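Cutm, flavoprotein of carbon monoxide dehydrogenase (Hydrogenophaga pseudoflava, PDB 1FFV) binds FAD as the flavoprotein subunit of carbon monoxide dehydrogenase and probably passes electrons from CO oxidation on to an external acceptor. Local coordinates at residues 59-64 / 73-78; 135-140 / 167-172. All coordinates share one frame; numbering follows the deposited sequence.

Contact 1 (59-64 / 73-78); sequences ELRGIR and GAMTVE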
# COMPACT_ATOMS: atom_id res chain seq x y z
N GLU C 59 27.20 41.97 14.18
CA GLU C 59 28.24 42.55 15.01
C GLU C 59 28.93 41.50 15.89
O GLU C 59 29.93 41.79 16.55
CB GLU C 59 27.68 43.69 15.87
CG GLU C 59 26.17 43.98 15.68
CD GLU C 59 25.80 44.69 14.36
OE1 GLU C 59 26.69 45.29 13.70
OE2 GLU C 59 24.60 44.65 14.01
N LEU C 60 28.39 40.28 15.90
CA LEU C 60 28.99 39.20 16.68
C LEU C 60 29.82 38.32 15.76
O LEU C 60 30.36 37.32 16.19
CB LEU C 60 27.90 38.37 17.36
CG LEU C 60 27.04 39.03 18.44
CD1 LEU C 60 26.00 38.04 18.95
CD2 LEU C 60 27.94 39.50 19.57
N ARG C 61 29.92 38.73 14.50
CA ARG C 61 30.67 37.98 13.49
C ARG C 61 31.88 38.73 12.96
O ARG C 61 32.03 39.93 13.18
CB ARG C 61 29.74 37.62 12.33
CG ARG C 61 28.51 36.84 12.78
CD ARG C 61 27.61 36.42 11.64
NE ARG C 61 26.48 35.62 12.14
CZ ARG C 61 26.58 34.39 12.65
NH1 ARG C 61 27.76 33.78 12.74
NH2 ARG C 61 25.48 33.74 13.05
N GLY C 62 32.77 38.00 12.30
CA GLY C 62 33.96 38.62 11.74
C GLY C 62 35.24 38.39 12.51
O GLY C 62 35.23 38.22 13.73
N ILE C 63 36.33 38.35 11.77
CA ILE C 63 37.67 38.16 12.33
C ILE C 63 38.52 39.29 11.76
O ILE C 63 38.72 39.37 10.54
CB ILE C 63 38.26 36.80 11.90
CG1 ILE C 63 37.45 35.65 12.51
CG2 ILE C 63 39.74 36.71 12.29
CD1 ILE C 63 37.82 34.28 11.97
N ARG C 64 38.99 40.18 12.62
CA ARG C 64 39.80 41.31 12.17
C ARG C 64 41.00 41.57 13.05
O ARG C 64 41.24 40.86 14.02
CB ARG C 64 38.93 42.57 12.09
CG ARG C 64 38.27 42.94 13.41
CD ARG C 64 36.99 43.73 13.17
NE ARG C 64 35.86 43.12 13.88
CZ ARG C 64 35.25 43.67 14.92
NH1 ARG C 64 35.65 44.85 15.38
NH2 ARG C 64 34.26 43.03 15.54
N GLY C 73 34.88 37.46 16.40
CA GLY C 73 33.49 37.58 16.79
C GLY C 73 33.05 36.36 17.59
O GLY C 73 33.36 35.23 17.21
N ALA C 74 32.32 36.58 18.68
CA ALA C 74 31.86 35.48 19.52
C ALA C 74 31.12 34.40 18.74
O ALA C 74 31.18 33.22 19.09
CB ALA C 74 30.97 36.01 20.64
N MET C 75 30.42 34.81 17.68
CA MET C 75 29.65 33.88 16.85
C MET C 75 30.44 33.22 15.72
O MET C 75 29.84 32.59 14.83
CB MET C 75 28.38 34.55 16.33
CG MET C 75 27.30 34.73 17.39
SD MET C 75 26.83 33.16 18.16
CE MET C 75 25.69 32.56 17.00
N THR C 76 31.76 33.37 15.74
CA THR C 76 32.59 32.74 14.72
C THR C 76 32.45 31.23 14.92
O THR C 76 32.60 30.71 16.02
CB THR C 76 34.08 33.10 14.87
OG1 THR C 76 34.26 34.51 14.67
CG2 THR C 76 34.92 32.34 13.84
N VAL C 77 32.14 30.54 13.84
CA VAL C 77 31.96 29.10 13.84
C VAL C 77 33.33 28.40 13.84
O VAL C 77 34.30 28.92 13.28
CB VAL C 77 31.05 28.74 12.63
CG1 VAL C 77 31.65 27.65 11.77
CG2 VAL C 77 29.65 28.41 13.12
N GLU C 78 33.42 27.24 14.49
CA GLU C 78 34.68 26.49 14.59
C GLU C 78 35.46 26.31 13.27
O GLU C 78 36.67 26.51 13.24
CB GLU C 78 34.48 25.14 15.27
CG GLU C 78 33.95 25.19 16.71
CD GLU C 78 34.95 25.76 17.72
OE1 GLU C 78 34.55 26.01 18.88
OE2 GLU C 78 36.14 25.95 17.38
O HOH W 1 33.48 35.20 12.02
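Met75 is the side chain round which this contact turns, with Leu60 on one flank and Arg61 on another. Its CG lies against Leu60, 3.7 Å from Leu60 CB and a little farther from CD1, the two chains crossing at a slant. Arg61 sets out away from 73-78, but its chain, extended from CG to NE, brings the guanidinium back so that Met75 CB sits over one of its faces, 3.7 Å from Arg61 NH1. Arg61 NH2 is hydrogen-bonded elsewhere, to the carbonyl of Asn55. Farther along, Ile63 and Thr76 meet at about a right angle through their methyls, Ile63 CD1 being 4.0 Å from Thr76 CG2. With OG1 beside its own backbone N (chi1 -63°), Thr76 points its hydroxyl at Gly73 O, which it meets on an in-plane lone pair at 2.8 Å; the Thr76 amide also bonds to that oxygen, closing a type I turn. The same hydroxyl accepts from a water that in turn accepts from Gly62 N. Direct backbone bonds run from Met75 N to Leu60 O (2.9 Å) and from Gly73 N to Gly62 O (2.8 Å). The chemistry is thus mainly backbone pairing, with one threonine hydroxyl linking the turn to water and apolar groups filling in beside it, in a turn whose Ala74 touches the FAD.

Contact 2 (135-140 / 167-172); sequences HFVLEG and MVEIRV. With FAD (flavin-adenine dinucleotide), chain J.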
# COMPACT_ATOMS: atom_id res chain seq x y z
N HIS C 135 41.20 37.70 25.93
CA HIS C 135 40.36 38.54 26.77
C HIS C 135 39.00 38.55 26.10
O HIS C 135 38.91 38.50 24.87
CB HIS C 135 40.93 39.95 26.90
CG HIS C 135 42.14 40.03 27.79
ND1 HIS C 135 43.39 39.63 27.39
CD2 HIS C 135 42.27 40.48 29.06
CE1 HIS C 135 44.25 39.82 28.37
NE2 HIS C 135 43.60 40.33 29.40
N PHE C 136 37.95 38.59 26.90
CA PHE C 136 36.60 38.56 26.38
C PHE C 136 35.82 39.85 26.64
O PHE C 136 35.76 40.32 27.77
CB PHE C 136 35.85 37.38 26.99
CG PHE C 136 36.61 36.08 26.95
CD1 PHE C 136 37.27 35.68 25.79
CD2 PHE C 136 36.70 35.27 28.08
CE1 PHE C 136 38.00 34.49 25.76
CE2 PHE C 136 37.43 34.08 28.06
CZ PHE C 136 38.07 33.69 26.90
N VAL C 137 35.19 40.38 25.60
CA VAL C 137 34.39 41.60 25.71
C VAL C 137 32.93 41.24 25.99
O VAL C 137 32.30 40.53 25.20
CB VAL C 137 34.48 42.42 24.41
CG1 VAL C 137 33.66 43.68 24.53
CG2 VAL C 137 35.93 42.77 24.12
N LEU C 138 32.40 41.73 27.11
CA LEU C 138 31.02 41.45 27.52
C LEU C 138 30.14 42.70 27.50
O LEU C 138 30.51 43.74 28.05
CB LEU C 138 30.98 40.87 28.94
CG LEU C 138 32.04 39.85 29.32
CD1 LEU C 138 31.79 39.32 30.73
CD2 LEU C 138 32.05 38.71 28.31
N GLU C 139 28.96 42.60 26.90
CA GLU C 139 28.07 43.74 26.86
C GLU C 139 26.81 43.51 27.68
O GLU C 139 26.10 42.52 27.51
CB GLU C 139 27.68 44.13 25.44
CG GLU C 139 27.05 45.51 25.41
CD GLU C 139 26.58 45.94 24.04
OE1 GLU C 139 27.40 46.00 23.10
OE2 GLU C 139 25.37 46.22 23.91
N GLY C 140 26.57 44.43 28.61
CA GLY C 140 25.40 44.36 29.46
C GLY C 140 24.60 45.63 29.29
O GLY C 140 24.87 46.41 28.38
N MET C 167 28.56 37.87 25.32
CA MET C 167 29.97 37.95 24.94
C MET C 167 29.97 38.38 23.48
O MET C 167 29.38 37.71 22.65
CB MET C 167 30.71 36.61 25.07
CG MET C 167 32.22 36.75 24.79
SD MET C 167 33.19 35.23 24.90
CE MET C 167 33.16 34.91 26.66
N VAL C 168 30.61 39.51 23.21
CA VAL C 168 30.68 40.07 21.86
C VAL C 168 31.84 39.56 21.00
O VAL C 168 31.64 39.15 19.85
CB VAL C 168 30.69 41.62 21.92
CG1 VAL C 168 31.01 42.22 20.55
CG2 VAL C 168 29.35 42.13 22.42
N GLU C 169 33.04 39.56 21.56
CA GLU C 169 34.21 39.13 20.81
C GLU C 169 35.34 38.61 21.70
O GLU C 169 35.39 38.88 22.90
CB GLU C 169 34.73 40.30 19.96
CG GLU C 169 34.97 41.57 20.77
CD GLU C 169 35.26 42.80 19.92
OE1 GLU C 169 36.26 43.49 20.21
OE2 GLU C 169 34.48 43.08 18.98
N ILE C 170 36.23 37.85 21.08
CA ILE C 170 37.38 37.29 21.77
C ILE C 170 38.62 37.97 21.21
O ILE C 170 38.93 37.88 20.01
CB ILE C 170 37.47 35.74 21.59
CG1 ILE C 170 36.33 35.04 22.36
CG2 ILE C 170 38.81 35.22 22.09
CD1 ILE C 170 35.00 35.03 21.65
N ARG C 171 39.32 38.70 22.07
CA ARG C 171 40.52 39.42 21.69
C ARG C 171 41.75 38.69 22.17
O ARG C 171 41.89 38.38 23.35
CB ARG C 171 40.51 40.82 22.29
CG ARG C 171 39.25 41.60 22.04
CD ARG C 171 39.42 43.02 22.50
NE ARG C 171 38.88 43.93 21.51
CZ ARG C 171 39.60 44.74 20.75
NH1 ARG C 171 40.92 44.81 20.87
NH2 ARG C 171 38.99 45.41 19.78
N VAL C 172 42.68 38.45 21.25
CA VAL C 172 43.90 37.76 21.61
C VAL C 172 45.11 38.35 20.92
O VAL C 172 45.05 38.73 19.75
CB VAL C 172 43.77 36.20 21.40
CG1 VAL C 172 42.64 35.86 20.46
CG2 VAL C 172 45.08 35.59 20.93
PA FAD J . 25.29 26.90 22.65
O1A FAD J . 24.25 27.93 22.46
O2A FAD J . 24.97 25.60 22.49
O5B FAD J . 25.70 27.12 24.07
C5B FAD J . 26.14 28.39 24.51
C4B FAD J . 26.04 28.42 26.03
O4B FAD J . 26.75 29.65 26.38
C3B FAD J . 24.68 28.70 26.61
O3B FAD J . 24.58 28.60 27.98
C2B FAD J . 24.43 30.05 25.99
O2B FAD J . 23.33 30.67 26.58
C1B FAD J . 25.73 30.75 26.27
N9A FAD J . 26.27 31.57 25.20
C8A FAD J . 26.50 31.21 23.90
N7A FAD J . 27.01 32.20 23.17
C5A FAD J . 27.10 33.26 24.05
C6A FAD J . 27.60 34.61 23.87
N6A FAD J . 28.05 35.10 22.74
N1A FAD J . 27.53 35.38 24.99
C2A FAD J . 27.07 34.93 26.18
N3A FAD J . 26.61 33.70 26.43
C4A FAD J . 26.65 32.90 25.33
N1 FAD J . 33.42 21.07 22.34
C2 FAD J . 34.72 21.00 22.56
O2 FAD J . 35.32 21.92 23.00
N3 FAD J . 35.49 19.84 22.28
C4 FAD J . 34.91 18.71 21.77
O4 FAD J . 35.59 17.73 21.54
C4X FAD J . 33.47 18.77 21.53
N5 FAD J . 32.85 17.69 21.03
C5X FAD J . 31.51 17.79 20.81
C6 FAD J . 30.88 16.66 20.29
C7 FAD J . 29.54 16.66 20.04
C7M FAD J . 28.88 15.42 19.49
C8 FAD J . 28.75 17.83 20.31
C8M FAD J . 27.26 17.84 20.05
C9 FAD J . 29.37 18.97 20.83
C9A FAD J . 30.74 18.96 21.08
N10 FAD J . 31.43 20.08 21.61
C10 FAD J . 32.76 20.00 21.83
C1' FAD J . 30.67 21.35 21.88
C2' FAD J . 30.62 22.60 20.89
O2' FAD J . 32.01 22.47 20.83
C3' FAD J . 29.77 23.21 22.00
O3' FAD J . 29.14 23.23 20.69
C4' FAD J . 29.37 24.67 21.96
O4' FAD J . 29.98 24.26 23.23
C5' FAD J . 28.45 25.39 22.95
O5' FAD J . 28.78 26.39 21.73
P FAD J . 27.58 26.83 20.90
O1P FAD J . 28.16 27.88 19.93
O2P FAD J . 26.94 25.78 20.25
O3P FAD J . 26.57 27.38 21.82
O HOH W 2 43.66 40.18 24.81
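His135 and Arg171 open the antiparallel pairing of the two strands as a hydrogen-bonded pair: His135 N gives to Arg171 O and Arg171 N to His135 O, both at 2.8 Å. Arg171 O also accepts from a water that sits 2.7 Å from His135 ND1. Farther on, Val137 N meets Glu169 O almost straight (N-H...O 176°), while Val137 O accepts a hydrogen bond from Val168 N (2.8 Å). Val168 and Glu169 thus form a classic beta bulge opposite Val137, and Met167, instead of Val168, stands opposite Leu138. The backbone of Met167 turns to the cofactor: its N donates to FAD N1A at 2.7 Å and its O accepts from FAD N6A at 2.9 Å, so Met167 offers the adenine both a donor and an acceptor.

Glu169 and Arg171 lie on the face of Val137. Glu169 OE1 receives Arg171 NE at 3.0 Å in a salt bridge, with a weak second bond from NH2, whose stronger partner is Glu66 OE1, also a salt bridge. Glu139 OE1 is likewise paired with Arg144 NE. Val137 CG2 touches both Glu169 CG and Arg171 CD. On the other face the Met167 chain bends at chi3 (-70°) to pack CE 3.7 Å from Phe136 CG; its SD, 4.6 Å from the ring centroid, makes an oblique Met-aromatic contact, and Ile170 CG2 lies in plane at the edge of the Phe136 ring.

Phe136, Met167 and Ile170 all rest on Ile116 of helix 112-117; strand 143-148 continues the sheet beyond 135-140, and strand 69-73 flanks 166-173 on its other side.

Contacts 1 and 2 belong to the same antiparallel sheet, their centres about 11 Å apart, and strand 166-173 is where they join. Ala74 N lies 2.9 Å from Val168 O, a probable hydrogen bond, and Leu60 CD2 packs on Val168 CA at 3.6 Å. A long, weak ion pair between Arg64 NH2 and Glu169 OE2 (3.4 Å) ties the two farther along the strands. Both reach the FAD pocket: the Ala74 side chain comes within about 4 Å of the cofactor and packs 3.1 Å, CB to O, against Met167, the residue whose backbone holds the adenine. The turn of contact 1 and the strand of contact 2 thus converge beside the FAD.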